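Side-chain contacts in proliferating cell nuclear antigen (Entamoeba histolytica, PDB 3P91), which probably encircles DNA as a ring of three subunits and increases the processivity of DNA polymerase delta during replication: residues H49-S54 against L212-E217; K30-C35 against V123-E128; S81-A86 against M116-N121. All coordinates share one frame; numbering follows the deposited sequence.

Along the chain the six segments run 30-35, 49-54, 81-86, 116-121, 123-128 and 212-217, so contacts 1 and 2 cross in sequence while contact 3 nests within the span closed by either. Contacts 1 and 2 reach the same antiparallel sheet, through strands 52-57 and 30-36; their centres lie about 18 Å apart and their nearest atoms about 7 Å. Contact 3 has its centre about 18 Å from contact 2 and about 26 Å from contact 1. Contact 1 joins the N- and C-terminal halves of one subunit, contact 2 ties down the start of the linker between them, and contact 3 packs helix 77-84 behind strand 114-121, which pairs with the next subunit of the ring.

Contact 1. Residues H49-S54 against L212-E217; sequences HVSLVS and LKQISE
Ser51 and Gln214 mark the closest approach of the two backbones, with 8.1 Å between Ser51 CA and Gln214 CA. Residues 49-54 leave a turn and enter strand 52-57; residues 212-217 begin a helix, its first turn marked by Ser216 N bonding to Leu212 O. At this separation the gap is spanned by side chains, above all by that of Gln214. Its CG stands beside the backbone N and the chain then bends at chi2 (-76°), carrying the terminal amide to the turn. There the amide meets two neighbours. A methyl of Val50 touches it, CG1 lying 4.0 Å from Gln214 CD, the two side chains crossing obliquely. In other PCNAs this turn borders the pocket that receives PIP-box peptides of partner proteins, and the exposed position of Val50 is consistent with the same role here. The turn leading into strand 52-57 belongs to the N-terminal half and helix 212-218 to the C-terminal half, so the contact bridges the two halves of a PCNA subunit, beside strand 247-253, whose Leu253 touches both Val50 and Gln214. The other neighbour of the amide is the Ser51 hydroxyl, which a chi1 of 64° turns toward it. The turn is fixed from within by Asp46, whose OD2 accepts hydrogen bonds from Val50 N and Ser51 N.

Contact 2. Residues K30-C35 against V123-E128; sequences KTNFDC and VDIEAE
Lys30 meets Ile125 through the root of its side chain: CB lies 3.8 Å from Ile125 CD1, while the extended remainder leads its ammonium group away from the linker. The same methyl is modelled over the Lys30-Thr31 peptide, with Ile125 CD1 3.1 Å from Thr31 N, so close that its exact placement is doubtful. The Thr31 side chain itself points away, to Val42 and Cys44 of strand 39-45. At Asn32 a polar group takes over. With CG beside the backbone N (chi1 -77°), its amide is brought alongside Ile125, the two side chains sliding past each other in opposite directions. One end of the amide bonds directly: ND2 gives a weak but nearly straight hydrogen bond to Ile125 O (3.4 Å, N-H...O 172°). The other end works through a water, which donates to Asn32 OD1 at 2.7 Å and accepts from Ile125 N at 3.0 Å. The second proton of the water is directed weakly at Val123 O. Between these polar links the amide lies across the aliphatic root of Ile125, with both Asn32 ND2 and OD1 3.6 Å from Ile125 CB. Residues 123-128 open the connecting loop between the two halves of the subunit, a segment that in PCNAs borders the site for PIP-box partners. Its beginning is also pinned by a backbone bond between Val123 and Gly74. The carbonyl at ND2 and the water at OD1 are consistent with the modelled orientation of the Asn32 amide, and one side chain answers both the C=O and, by way of the water, the N-H of Ile125.

Contact 3. Residues S81-A86 against M116-N121; sequences SKILKA and MKFGLN
Behind the edge strand that joins one PCNA subunit to the next, Ile83 of helix 77-84 packs on Phe118 of strand 114-121. Residues 116-119 pair antiparallel with a strand of the second subunit, so the sheet continues through the interface, and the helix covers its inward-facing side chains. The central interaction is a CH-pi contact: Ile83 CG2 sits over one face of the Phe118 ring, 3.6 Å from the ring centroid and 16° off its normal. It is displaced toward the CG side of the ring, with Ile83 CG2 3.5 Å from Phe118 CG. This methyl is anti to the backbone N (CG1 takes chi1 -57°), so the CG1 branch can lean toward Leu120, which it meets at a slant. That branch ends in CD1, which touches Leu120 CB at 3.9 Å, the next residue on this face of the strand. Nearer the start of the strand, the Met116 methyl rests loosely near Ala86, with CE 4.4 Å from Ala86 CB and also beside the Ala86 carbonyl. A bend at the last torsion of Met116 (chi3 62°) turns CE off the line of its otherwise extended chain. Both elements also meet the second subunit: Ala86 O is hydrogen-bonded to Lys150 NZ of that neighbouring chain, Phe118 packs on its Thr183 and Leu120 on its Met180. The side-chain contacts are apolar, all on buried residues. Dispersion and exclusion of water therefore hold the helix to the strand, while Ala86 O and the edge of strand 114-121 turn their polar bonding to the second subunit.

Contact 1. Residues H49-S54 against L212-E217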
loop_
_atom_site.group_PDB
_atom_site.type_symbol
_atom_site.label_atom_id
_atom_site.label_comp_id
_atom_site.label_asym_id
_atom_site.label_seq_id
_atom_site.Cartn_x
_atom_site.Cartn_y
_atom_site.Cartn_z
ATOM N N HIS A 49 17.272 -9.874 -24.772
ATOM C CA HIS A 49 18.267 -10.627 -25.504
ATOM C C HIS A 49 19.615 -10.053 -25.161
ATOM O O HIS A 49 20.398 -9.708 -26.040
ATOM C CB HIS A 49 18.018 -10.502 -26.999
ATOM C CG HIS A 49 16.817 -11.255 -27.460
ATOM N ND1 HIS A 49 15.921 -11.828 -26.583
ATOM C CD2 HIS A 49 16.364 -11.542 -28.703
ATOM C CE1 HIS A 49 14.969 -12.438 -27.265
ATOM N NE2 HIS A 49 15.214 -12.280 -28.553
ATOM N N VAL A 50 19.869 -9.943 -23.867
ATOM C CA VAL A 50 21.073 -9.308 -23.359
ATOM C C VAL A 50 21.761 -10.248 -22.390
ATOM O O VAL A 50 22.976 -10.195 -22.208
ATOM C CB VAL A 50 20.725 -7.987 -22.635
ATOM C CG1 VAL A 50 21.715 -7.704 -21.533
ATOM C CG2 VAL A 50 20.665 -6.836 -23.621
ATOM N N SER A 51 20.972 -11.120 -21.778
ATOM C CA SER A 51 21.482 -12.013 -20.761
ATOM C C SER A 51 20.852 -13.384 -20.888
ATOM O O SER A 51 20.035 -13.639 -21.772
ATOM C CB SER A 51 21.187 -11.449 -19.375
ATOM O OG SER A 51 19.786 -11.385 -19.150
ATOM N N LEU A 52 21.228 -14.263 -19.974
ATOM C CA LEU A 52 20.826 -15.650 -20.035
ATOM C C LEU A 52 20.209 -16.013 -18.705
ATOM O O LEU A 52 20.717 -15.620 -17.655
ATOM C CB LEU A 52 22.060 -16.519 -20.281
ATOM C CG LEU A 52 22.042 -17.703 -21.246
ATOM C CD1 LEU A 52 21.547 -18.987 -20.580
ATOM C CD2 LEU A 52 21.228 -17.365 -22.485
ATOM N N VAL A 53 19.103 -16.746 -18.758
ATOM C CA VAL A 53 18.491 -17.311 -17.567
ATOM C C VAL A 53 18.647 -18.823 -17.605
ATOM O O VAL A 53 18.489 -19.437 -18.653
ATOM C CB VAL A 53 16.985 -16.981 -17.486
ATOM C CG1 VAL A 53 16.441 -17.371 -16.131
ATOM C CG2 VAL A 53 16.739 -15.506 -17.768
ATOM N N SER A 54 18.953 -19.414 -16.454
ATOM C CA SER A 54 19.126 -20.855 -16.339
ATOM C C SER A 54 18.462 -21.402 -15.083
ATOM O O SER A 54 18.971 -21.215 -13.984
ATOM C CB SER A 54 20.608 -21.199 -16.292
ATOM O OG SER A 54 20.800 -22.564 -15.981
ATOM N N LEU A 212 22.555 -1.860 -15.001
ATOM C CA LEU A 212 21.900 -1.850 -13.698
ATOM C C LEU A 212 20.481 -2.404 -13.779
ATOM O O LEU A 212 20.007 -3.055 -12.844
ATOM C CB LEU A 212 21.918 -0.447 -13.073
ATOM C CG LEU A 212 21.188 -0.210 -11.740
ATOM C CD1 LEU A 212 21.650 -1.163 -10.647
ATOM C CD2 LEU A 212 21.351 1.235 -11.285
ATOM N N LYS A 213 19.808 -2.164 -14.900
ATOM C CA LYS A 213 18.450 -2.674 -15.079
ATOM C C LYS A 213 18.398 -4.180 -14.885
ATOM O O LYS A 213 17.478 -4.700 -14.261
ATOM C CB LYS A 213 17.894 -2.307 -16.455
ATOM N N GLN A 214 19.393 -4.876 -15.418
ATOM C CA GLN A 214 19.447 -6.329 -15.348
ATOM C C GLN A 214 19.733 -6.797 -13.951
ATOM O O GLN A 214 19.056 -7.674 -13.427
ATOM C CB GLN A 214 20.573 -6.839 -16.232
ATOM C CG GLN A 214 20.450 -6.388 -17.646
ATOM C CD GLN A 214 19.395 -7.156 -18.351
ATOM O OE1 GLN A 214 19.382 -8.388 -18.307
ATOM N NE2 GLN A 214 18.477 -6.448 -18.990
ATOM N N ILE A 215 20.781 -6.231 -13.367
ATOM C CA ILE A 215 21.210 -6.614 -12.039
ATOM C C ILE A 215 20.020 -6.457 -11.123
ATOM O O ILE A 215 19.632 -7.388 -10.417
ATOM C CB ILE A 215 22.362 -5.719 -11.549
ATOM C CG1 ILE A 215 23.538 -5.769 -12.524
ATOM C CG2 ILE A 215 22.799 -6.119 -10.152
ATOM C CD1 ILE A 215 24.084 -7.156 -12.750
ATOM N N SER A 216 19.415 -5.277 -11.175
ATOM C CA SER A 216 18.319 -4.940 -10.282
ATOM C C SER A 216 17.070 -5.802 -10.510
ATOM O O SER A 216 16.333 -6.081 -9.563
ATOM C CB SER A 216 17.984 -3.450 -10.384
ATOM O OG SER A 216 17.246 -3.179 -11.561
ATOM N N GLU A 217 16.832 -6.221 -11.753
ATOM C CA GLU A 217 15.730 -7.140 -12.048
ATOM C C GLU A 217 16.093 -8.549 -11.593
ATOM O O GLU A 217 15.257 -9.282 -11.080
ATOM C CB GLU A 217 15.381 -7.126 -13.541
#

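Contact 2. Residues K30-C35 against V123-E128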
loop_
_atom_site.group_PDB
_atom_site.type_symbol
_atom_site.label_atom_id
_atom_site.label_comp_id
_atom_site.label_asym_id
_atom_site.label_seq_id
_atom_site.Cartn_x
_atom_site.Cartn_y
_atom_site.Cartn_z
ATOM N N LYS A 30 7.556 -14.968 -21.771
ATOM C CA LYS A 30 7.134 -16.292 -22.194
ATOM C C LYS A 30 8.361 -17.186 -22.290
ATOM O O LYS A 30 9.407 -16.758 -22.766
ATOM C CB LYS A 30 6.425 -16.221 -23.546
ATOM C CG LYS A 30 5.220 -15.308 -23.558
ATOM C CD LYS A 30 4.777 -15.004 -24.975
ATOM C CE LYS A 30 3.734 -13.891 -24.999
ATOM N NZ LYS A 30 3.418 -13.468 -26.396
ATOM N N THR A 31 8.251 -18.423 -21.827
ATOM C CA THR A 31 9.388 -19.326 -21.908
ATOM C C THR A 31 8.967 -20.788 -21.921
ATOM O O THR A 31 7.875 -21.143 -21.483
ATOM C CB THR A 31 10.414 -19.064 -20.779
ATOM O OG1 THR A 31 11.640 -19.741 -21.081
ATOM C CG2 THR A 31 9.890 -19.539 -19.439
ATOM N N ASN A 32 9.837 -21.627 -22.455
ATOM C CA ASN A 32 9.592 -23.048 -22.458
ATOM C C ASN A 32 10.077 -23.686 -21.178
ATOM O O ASN A 32 11.180 -23.418 -20.708
ATOM C CB ASN A 32 10.279 -23.708 -23.648
ATOM C CG ASN A 32 9.540 -23.484 -24.936
ATOM O OD1 ASN A 32 8.333 -23.701 -25.018
ATOM N ND2 ASN A 32 10.255 -23.037 -25.951
ATOM N N PHE A 33 9.227 -24.528 -20.614
ATOM C CA PHE A 33 9.616 -25.360 -19.501
ATOM C C PHE A 33 9.852 -26.731 -20.053
ATOM O O PHE A 33 8.924 -27.404 -20.486
ATOM C CB PHE A 33 8.516 -25.405 -18.455
ATOM C CG PHE A 33 8.425 -24.161 -17.648
ATOM C CD1 PHE A 33 8.748 -24.170 -16.311
ATOM C CD2 PHE A 33 8.052 -22.968 -18.240
ATOM C CE1 PHE A 33 8.676 -23.014 -15.570
ATOM C CE2 PHE A 33 7.974 -21.803 -17.503
ATOM C CZ PHE A 33 8.286 -21.825 -16.169
ATOM N N ASP A 34 11.114 -27.127 -20.062
ATOM C CA ASP A 34 11.497 -28.434 -20.548
ATOM C C ASP A 34 11.438 -29.408 -19.391
ATOM O O ASP A 34 12.265 -29.373 -18.487
ATOM C CB ASP A 34 12.903 -28.378 -21.144
ATOM C CG ASP A 34 13.010 -27.381 -22.279
ATOM O OD1 ASP A 34 13.821 -26.436 -22.173
ATOM O OD2 ASP A 34 12.283 -27.534 -23.278
ATOM N N CYS A 35 10.436 -30.269 -19.411
ATOM C CA CYS A 35 10.307 -31.286 -18.386
ATOM C C CYS A 35 10.915 -32.599 -18.873
ATOM O O CYS A 35 10.989 -32.865 -20.070
ATOM C CB CYS A 35 8.837 -31.465 -18.010
ATOM S SG CYS A 35 7.988 -29.893 -17.722
ATOM N N VAL A 123 1.300 -22.056 -24.764
ATOM C CA VAL A 123 1.643 -21.209 -25.885
ATOM C C VAL A 123 2.680 -21.887 -26.778
ATOM O O VAL A 123 3.342 -22.850 -26.375
ATOM C CB VAL A 123 2.205 -19.873 -25.379
ATOM C CG1 VAL A 123 2.272 -18.861 -26.511
ATOM C CG2 VAL A 123 1.342 -19.344 -24.243
ATOM N N ASP A 124 2.798 -21.388 -28.003
ATOM C CA ASP A 124 3.855 -21.819 -28.899
ATOM C C ASP A 124 5.020 -20.856 -28.803
ATOM O O ASP A 124 4.908 -19.686 -29.161
ATOM C CB ASP A 124 3.358 -21.889 -30.336
ATOM C CG ASP A 124 2.874 -23.264 -30.708
ATOM O OD1 ASP A 124 3.367 -24.238 -30.099
ATOM O OD2 ASP A 124 2.007 -23.369 -31.603
ATOM N N ILE A 125 6.140 -21.357 -28.307
ATOM C CA ILE A 125 7.326 -20.541 -28.178
ATOM C C ILE A 125 8.399 -21.056 -29.117
ATOM O O ILE A 125 8.923 -22.153 -28.939
ATOM C CB ILE A 125 7.817 -20.526 -26.734
ATOM C CG1 ILE A 125 6.699 -19.999 -25.832
ATOM C CG2 ILE A 125 9.055 -19.673 -26.613
ATOM C CD1 ILE A 125 7.098 -19.827 -24.400
ATOM N N GLU A 126 8.697 -20.270 -30.143
ATOM C CA GLU A 126 9.711 -20.648 -31.116
ATOM C C GLU A 126 11.013 -19.972 -30.725
ATOM O O GLU A 126 11.221 -18.794 -31.010
ATOM N N ALA A 127 11.884 -20.715 -30.054
ATOM C CA ALA A 127 13.114 -20.136 -29.536
ATOM C C ALA A 127 14.291 -21.060 -29.772
ATOM O O ALA A 127 14.195 -22.275 -29.573
ATOM N N GLU A 128 15.402 -20.478 -30.210
ATOM C CA GLU A 128 16.633 -21.234 -30.355
ATOM C C GLU A 128 17.080 -21.597 -28.950
ATOM O O GLU A 128 17.090 -20.739 -28.063
HETATM O O HOH W 1 6.523 -24.013 -27.044
#

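Contact 3. Residues S81-A86 against M116-N121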
loop_
_atom_site.group_PDB
_atom_site.type_symbol
_atom_site.label_atom_id
_atom_site.label_comp_id
_atom_site.label_asym_id
_atom_site.label_seq_id
_atom_site.Cartn_x
_atom_site.Cartn_y
_atom_site.Cartn_z
ATOM N N SER A 81 1.602 -16.581 -13.155
ATOM C CA SER A 81 1.733 -15.927 -11.858
ATOM C C SER A 81 0.359 -15.517 -11.334
ATOM O O SER A 81 0.059 -15.691 -10.152
ATOM C CB SER A 81 2.684 -14.730 -11.927
ATOM O OG SER A 81 1.996 -13.539 -12.258
ATOM N N LYS A 82 -0.479 -14.989 -12.220
ATOM C CA LYS A 82 -1.871 -14.697 -11.867
ATOM C C LYS A 82 -2.595 -15.911 -11.265
ATOM O O LYS A 82 -3.354 -15.785 -10.309
ATOM C CB LYS A 82 -2.639 -14.153 -13.079
ATOM C CG LYS A 82 -2.147 -12.787 -13.543
ATOM C CD LYS A 82 -3.015 -12.199 -14.641
ATOM C CE LYS A 82 -4.362 -11.768 -14.110
ATOM N NZ LYS A 82 -5.191 -11.119 -15.163
ATOM N N ILE A 83 -2.349 -17.088 -11.820
ATOM C CA ILE A 83 -2.906 -18.309 -11.255
ATOM C C ILE A 83 -2.277 -18.652 -9.905
ATOM O O ILE A 83 -2.978 -18.982 -8.950
ATOM C CB ILE A 83 -2.720 -19.497 -12.206
ATOM C CG1 ILE A 83 -3.347 -19.190 -13.563
ATOM C CG2 ILE A 83 -3.323 -20.740 -11.611
ATOM C CD1 ILE A 83 -3.213 -20.318 -14.568
ATOM N N LEU A 84 -0.949 -18.572 -9.837
ATOM C CA LEU A 84 -0.202 -18.931 -8.634
ATOM C C LEU A 84 -0.455 -17.984 -7.469
ATOM O O LEU A 84 -0.419 -18.385 -6.309
ATOM C CB LEU A 84 1.290 -18.978 -8.940
ATOM C CG LEU A 84 1.682 -20.087 -9.901
ATOM C CD1 LEU A 84 3.175 -20.275 -9.870
ATOM C CD2 LEU A 84 0.963 -21.359 -9.497
ATOM N N LYS A 85 -0.699 -16.720 -7.785
ATOM C CA LYS A 85 -1.018 -15.734 -6.761
ATOM C C LYS A 85 -2.327 -16.071 -6.032
ATOM O O LYS A 85 -2.574 -15.585 -4.928
ATOM C CB LYS A 85 -1.089 -14.333 -7.374
ATOM N N ALA A 86 -3.155 -16.909 -6.645
ATOM C CA ALA A 86 -4.417 -17.307 -6.038
ATOM C C ALA A 86 -4.239 -18.414 -5.010
ATOM O O ALA A 86 -5.169 -18.750 -4.283
ATOM C CB ALA A 86 -5.408 -17.739 -7.107
ATOM N N MET A 116 -8.863 -26.406 -5.968
ATOM C CA MET A 116 -8.943 -25.514 -7.106
ATOM C C MET A 116 -8.240 -26.128 -8.306
ATOM O O MET A 116 -7.113 -26.605 -8.202
ATOM C CB MET A 116 -8.333 -24.164 -6.744
ATOM C CG MET A 116 -8.965 -23.535 -5.507
ATOM S SD MET A 116 -8.089 -22.091 -4.872
ATOM C CE MET A 116 -8.218 -20.979 -6.264
ATOM N N LYS A 117 -8.915 -26.140 -9.446
ATOM C CA LYS A 117 -8.312 -26.674 -10.649
ATOM C C LYS A 117 -8.323 -25.611 -11.723
ATOM O O LYS A 117 -9.353 -25.011 -12.011
ATOM C CB LYS A 117 -9.051 -27.925 -11.129
ATOM N N PHE A 118 -7.162 -25.372 -12.308
ATOM C CA PHE A 118 -7.053 -24.413 -13.388
ATOM C C PHE A 118 -6.566 -25.127 -14.626
ATOM O O PHE A 118 -5.718 -26.009 -14.544
ATOM C CB PHE A 118 -6.062 -23.316 -13.029
ATOM C CG PHE A 118 -6.153 -22.860 -11.606
ATOM C CD1 PHE A 118 -6.779 -21.669 -11.284
ATOM C CD2 PHE A 118 -5.608 -23.619 -10.583
ATOM C CE1 PHE A 118 -6.861 -21.246 -9.977
ATOM C CE2 PHE A 118 -5.688 -23.202 -9.271
ATOM C CZ PHE A 118 -6.312 -22.016 -8.968
ATOM N N GLY A 119 -7.123 -24.753 -15.769
ATOM C CA GLY A 119 -6.566 -25.135 -17.047
ATOM C C GLY A 119 -5.878 -23.919 -17.631
ATOM O O GLY A 119 -6.535 -22.960 -18.019
ATOM N N LEU A 120 -4.551 -23.941 -17.665
ATOM C CA LEU A 120 -3.796 -22.872 -18.297
ATOM C C LEU A 120 -3.491 -23.214 -19.749
ATOM O O LEU A 120 -2.877 -24.236 -20.033
ATOM C CB LEU A 120 -2.485 -22.630 -17.560
ATOM C CG LEU A 120 -1.484 -21.782 -18.351
ATOM C CD1 LEU A 120 -2.073 -20.410 -18.683
ATOM C CD2 LEU A 120 -0.174 -21.645 -17.594
ATOM N N ASN A 121 -3.920 -22.359 -20.669
ATOM C CA ASN A 121 -3.630 -22.564 -22.080
ATOM C C ASN A 121 -2.148 -22.408 -22.326
ATOM O O ASN A 121 -1.559 -21.411 -21.934
ATOM C CB ASN A 121 -4.386 -21.553 -22.938
ATOM C CG ASN A 121 -5.884 -21.637 -22.752
ATOM O OD1 ASN A 121 -6.448 -22.723 -22.641
ATOM N ND2 ASN A 121 -6.539 -20.482 -22.708
#